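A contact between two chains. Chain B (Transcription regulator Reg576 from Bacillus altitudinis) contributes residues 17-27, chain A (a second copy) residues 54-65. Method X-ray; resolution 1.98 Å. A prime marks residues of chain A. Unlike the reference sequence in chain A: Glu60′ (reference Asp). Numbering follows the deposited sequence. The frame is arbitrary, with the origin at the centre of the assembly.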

# COMPACT_ATOMS: atom_id res chain seq x y z
N PHE B 17 -4.15 5.82 7.51
CA PHE B 17 -2.97 5.80 8.32
C PHE B 17 -3.12 4.85 9.54
O PHE B 17 -2.17 4.20 9.95
CB PHE B 17 -2.66 7.22 8.83
CG PHE B 17 -1.37 7.24 9.59
CD1 PHE B 17 -0.16 7.07 8.92
CD2 PHE B 17 -1.36 7.28 10.98
CE1 PHE B 17 1.04 7.02 9.62
CE2 PHE B 17 -0.16 7.25 11.69
CZ PHE B 17 1.04 7.12 11.01
N ASN B 18 -4.28 4.87 10.19
CA ASN B 18 -4.56 3.95 11.24
C ASN B 18 -4.50 2.50 10.72
O ASN B 18 -4.01 1.64 11.39
CB ASN B 18 -5.95 4.14 11.85
CG ASN B 18 -6.07 5.34 12.76
OD1 ASN B 18 -5.08 5.85 13.26
ND2 ASN B 18 -7.32 5.75 13.01
N LYS B 19 -5.08 2.19 9.58
CA LYS B 19 -4.95 0.81 9.08
C LYS B 19 -3.49 0.46 8.75
O LYS B 19 -3.08 -0.64 8.97
CB LYS B 19 -5.77 0.58 7.83
CG LYS B 19 -7.26 0.60 8.06
CD LYS B 19 -8.06 0.59 6.82
CE LYS B 19 -9.36 -0.10 7.05
NZ LYS B 19 -10.15 -0.08 5.81
N LEU B 20 -2.71 1.38 8.20
CA LEU B 20 -1.31 1.07 7.91
C LEU B 20 -0.53 0.78 9.23
O LEU B 20 0.24 -0.17 9.30
CB LEU B 20 -0.71 2.24 7.13
CG LEU B 20 0.77 2.09 6.77
CD1 LEU B 20 0.98 0.93 5.81
CD2 LEU B 20 1.32 3.36 6.14
N LYS B 21 -0.78 1.57 10.28
CA LYS B 21 -0.09 1.42 11.61
C LYS B 21 -0.44 0.07 12.28
O LYS B 21 0.41 -0.57 12.90
CB LYS B 21 -0.50 2.56 12.56
CG LYS B 21 0.65 3.15 13.35
CD LYS B 21 0.26 4.16 14.43
CE LYS B 21 1.16 4.07 15.66
NZ LYS B 21 0.77 5.04 16.72
N ALA B 22 -1.71 -0.31 12.20
CA ALA B 22 -2.20 -1.59 12.74
C ALA B 22 -1.58 -2.77 12.01
O ALA B 22 -1.22 -3.75 12.65
CB ALA B 22 -3.70 -1.65 12.69
N LEU B 23 -1.44 -2.69 10.69
CA LEU B 23 -0.77 -3.76 9.94
C LEU B 23 0.73 -3.79 10.24
O LEU B 23 1.26 -4.87 10.33
CB LEU B 23 -1.03 -3.59 8.45
CG LEU B 23 -0.62 -4.76 7.56
CD1 LEU B 23 -1.30 -6.04 7.98
CD2 LEU B 23 -0.97 -4.44 6.10
N MET B 24 1.36 -2.63 10.42
CA MET B 24 2.74 -2.52 10.90
C MET B 24 2.87 -3.28 12.23
O MET B 24 3.86 -3.89 12.51
CB MET B 24 3.14 -1.05 11.15
CG MET B 24 3.48 -0.20 9.90
SD MET B 24 5.12 -0.71 9.30
CE MET B 24 6.15 0.12 10.52
N LYS B 25 1.87 -3.21 13.11
CA LYS B 25 2.04 -3.91 14.40
C LYS B 25 1.91 -5.43 14.23
O LYS B 25 2.38 -6.16 15.03
CB LYS B 25 1.05 -3.41 15.46
CG LYS B 25 1.56 -2.20 16.23
CD LYS B 25 0.44 -1.22 16.55
CE LYS B 25 0.86 -0.05 17.42
NZ LYS B 25 1.04 -0.46 18.83
N VAL B 26 1.28 -5.91 13.17
CA VAL B 26 1.12 -7.35 12.91
C VAL B 26 2.37 -7.91 12.20
O VAL B 26 2.78 -8.94 12.45
CB VAL B 26 -0.14 -7.61 12.06
CG1 VAL B 26 -0.20 -9.04 11.57
CG2 VAL B 26 -1.40 -7.21 12.83
N LYS B 27 2.97 -7.17 11.27
CA LYS B 27 4.21 -7.58 10.60
C LYS B 27 5.35 -6.94 11.37
O LYS B 27 5.12 -6.36 12.42
CB LYS B 27 4.21 -7.09 9.15
CG LYS B 27 3.04 -7.55 8.30
CD LYS B 27 3.28 -8.87 7.58
CE LYS B 27 2.08 -9.79 7.61
NZ LYS B 27 2.38 -11.11 6.99
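Chain A (54-65) FFNYQLEELRKE

No direct hydrogen bond joins the two stretches, although they bury 663 Å² between them; the contact rests on side-chain packing, with a long salt bridge and one bridging water as the polar links. Both segments are helical over most of their length, each continuing a helix that begins earlier in its chain. Backbone bonds of the i to i+4 kind support the assignment: Ala22 N donates to Asn18 O at 3.1 Å, and Leu59′ N to Phe55′ O at 2.8 Å. The axes approach to 8.4 Å, and their N-to-C directions differ by 133°, so chain A runs obliquely but closer to antiparallel than parallel. The register agrees: Asn18 CA lies 6.4 Å from Leu62′ CA, and Ala22 CA 5.2 Å from Leu59′ CA, while Val26, further along chain B, meets Phe54′ and Phe55′ at the start of the chain A stretch.

The closer of these two CA pairs falls at Ala22, whose small side chain points toward chain A and acts as a knob among Phe55′, Gln58′, Leu59′ and Leu62′. Its CB lies 3.8 Å from Phe55′ CE1, 4.0 Å from both Leu59′ CB and Gln58′ CB, and 4.1 Å from Leu62′ CD1. The reciprocal knob is Phe55′, with chi1 in t. Its CA-to-CB bond points sideways, but the ring reaches in among Lys19, Ala22, Leu23 and Val26. The backbone meets the ring at its edge: Lys19 O is 3.6 Å from Phe55′ CE1, and Leu23 N 3.7 Å from Phe55′ CD1. Val26 CG2 packs 3.8 Å from Phe55′ CB and 4.1 Å from Phe54′ CD2.

Toward the other end, Leu62′ (chi1 m, chi2 t) points at chain B and loses 92 Å² to it, the largest share of any residue here. Its CD1 sits 3.5 Å from Asn18 O and 3.8 Å from Lys21 CB, while Leu59′ CD1 approaches Asn18 CB at 3.9 Å.

Polar contacts supplement the packing. Water 1 accepts from Asn18 ND2 at 3.0 Å and, weakly, from Arg63′ NE at 3.4 Å, bridging the chains. Lys21 NZ and Glu65′ OE2 form a salt bridge at 3.9 Å, a long separation that deserves caution because Glu65′ is poorly ordered. Lys25 CD lies 3.6 Å from Gln58′ OE1, a contact made by the aliphatic part of the lysine.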

# COMPACT_ATOMS: atom_id res chain seq x y z
N PHE A 54 -5.76 -9.91 15.53
CA PHE A 54 -4.89 -8.93 16.17
C PHE A 54 -4.83 -7.57 15.44
O PHE A 54 -4.89 -6.50 16.12
CB PHE A 54 -3.49 -9.51 16.36
CG PHE A 54 -2.60 -8.69 17.26
CD1 PHE A 54 -2.91 -8.55 18.62
CD2 PHE A 54 -1.41 -8.16 16.79
CE1 PHE A 54 -2.04 -7.87 19.46
CE2 PHE A 54 -0.56 -7.47 17.64
CZ PHE A 54 -0.87 -7.33 18.97
N PHE A 55 -4.75 -7.56 14.11
CA PHE A 55 -4.94 -6.35 13.28
C PHE A 55 -6.21 -5.59 13.69
O PHE A 55 -6.16 -4.35 13.85
CB PHE A 55 -5.05 -6.73 11.80
CG PHE A 55 -5.50 -5.62 10.88
CD1 PHE A 55 -4.61 -4.63 10.50
CD2 PHE A 55 -6.82 -5.53 10.46
CE1 PHE A 55 -5.02 -3.57 9.73
CE2 PHE A 55 -7.24 -4.46 9.69
CZ PHE A 55 -6.34 -3.48 9.33
N ASN A 56 -7.34 -6.28 13.78
CA ASN A 56 -8.62 -5.63 14.10
C ASN A 56 -8.54 -5.00 15.50
O ASN A 56 -8.90 -3.83 15.71
CB ASN A 56 -9.80 -6.59 14.04
CG ASN A 56 -10.25 -6.89 12.62
OD1 ASN A 56 -10.09 -6.05 11.71
ND2 ASN A 56 -10.81 -8.10 12.45
N TYR A 57 -7.99 -5.77 16.43
CA TYR A 57 -7.75 -5.33 17.78
C TYR A 57 -6.89 -4.07 17.78
O TYR A 57 -7.24 -3.07 18.44
CB TYR A 57 -7.05 -6.42 18.58
CG TYR A 57 -6.56 -5.94 19.94
CD1 TYR A 57 -7.44 -5.49 20.92
CD2 TYR A 57 -5.21 -5.98 20.26
CE1 TYR A 57 -6.98 -5.05 22.16
CE2 TYR A 57 -4.74 -5.55 21.50
CZ TYR A 57 -5.62 -5.09 22.45
OH TYR A 57 -5.13 -4.68 23.65
N GLN A 58 -5.77 -4.11 17.07
CA GLN A 58 -4.84 -2.98 17.10
C GLN A 58 -5.52 -1.77 16.50
O GLN A 58 -5.35 -0.64 17.00
CB GLN A 58 -3.54 -3.26 16.33
CG GLN A 58 -2.60 -4.22 17.03
CD GLN A 58 -2.18 -3.79 18.42
OE1 GLN A 58 -2.05 -2.63 18.73
NE2 GLN A 58 -1.97 -4.74 19.30
N LEU A 59 -6.29 -1.99 15.42
CA LEU A 59 -6.96 -0.92 14.74
C LEU A 59 -7.98 -0.26 15.71
O LEU A 59 -8.06 0.96 15.77
CB LEU A 59 -7.62 -1.54 13.50
CG LEU A 59 -8.38 -0.57 12.59
CD1 LEU A 59 -7.53 0.64 12.23
CD2 LEU A 59 -8.83 -1.29 11.32
N GLU A 60 -8.79 -1.06 16.42
CA GLU A 60 -9.72 -0.51 17.46
C GLU A 60 -8.94 0.29 18.54
O GLU A 60 -9.38 1.30 18.94
CB GLU A 60 -10.54 -1.63 18.10
CG GLU A 60 -11.89 -1.87 17.45
CD GLU A 60 -11.94 -2.71 16.17
OE1 GLU A 60 -11.59 -3.92 16.24
OE2 GLU A 60 -12.35 -2.17 15.09
N GLU A 61 -7.75 -0.15 18.97
CA GLU A 61 -6.95 0.62 19.95
C GLU A 61 -6.53 1.99 19.40
O GLU A 61 -6.53 2.98 20.12
CB GLU A 61 -5.72 -0.16 20.39
CG GLU A 61 -6.06 -1.37 21.22
CD GLU A 61 -6.79 -1.06 22.54
OE1 GLU A 61 -7.99 -1.42 22.67
OE2 GLU A 61 -6.18 -0.43 23.42
N LEU A 62 -6.12 2.05 18.13
CA LEU A 62 -5.66 3.32 17.55
C LEU A 62 -6.80 4.33 17.46
O LEU A 62 -6.57 5.51 17.61
CB LEU A 62 -5.07 3.07 16.16
CG LEU A 62 -3.76 2.31 16.22
CD1 LEU A 62 -3.37 1.79 14.86
CD2 LEU A 62 -2.67 3.21 16.80
N ARG A 63 -8.01 3.86 17.15
CA ARG A 63 -9.17 4.73 16.97
C ARG A 63 -9.63 5.37 18.29
O ARG A 63 -10.40 6.34 18.26
CB ARG A 63 -10.35 3.93 16.42
CG ARG A 63 -10.24 3.67 14.94
CD ARG A 63 -11.28 2.69 14.46
NE ARG A 63 -11.04 2.48 13.03
CZ ARG A 63 -11.44 1.41 12.38
NH1 ARG A 63 -12.00 0.42 13.06
NH2 ARG A 63 -11.33 1.34 11.07
N LYS A 64 -9.24 4.80 19.44
CA LYS A 64 -9.55 5.44 20.75
C LYS A 64 -8.37 6.26 21.29
O LYS A 64 -8.47 6.87 22.33
CB LYS A 64 -10.05 4.39 21.74
CG LYS A 64 -9.16 3.21 22.01
CD LYS A 64 -9.95 1.94 22.31
CE LYS A 64 -9.79 1.44 23.72
NZ LYS A 64 -10.31 0.05 23.84
N GLU A 65 -7.29 6.37 20.51
CA GLU A 65 -6.04 7.02 20.91
C GLU A 65 -6.11 8.52 20.57
O GLU A 65 -6.57 9.34 21.38
CB GLU A 65 -4.90 6.31 20.20
CG GLU A 65 -3.55 6.49 20.83
CD GLU A 65 -2.53 5.51 20.28
OE1 GLU A 65 -2.78 4.29 20.37
OE2 GLU A 65 -1.48 5.96 19.74
O HOH W 1 -10.14 5.56 12.03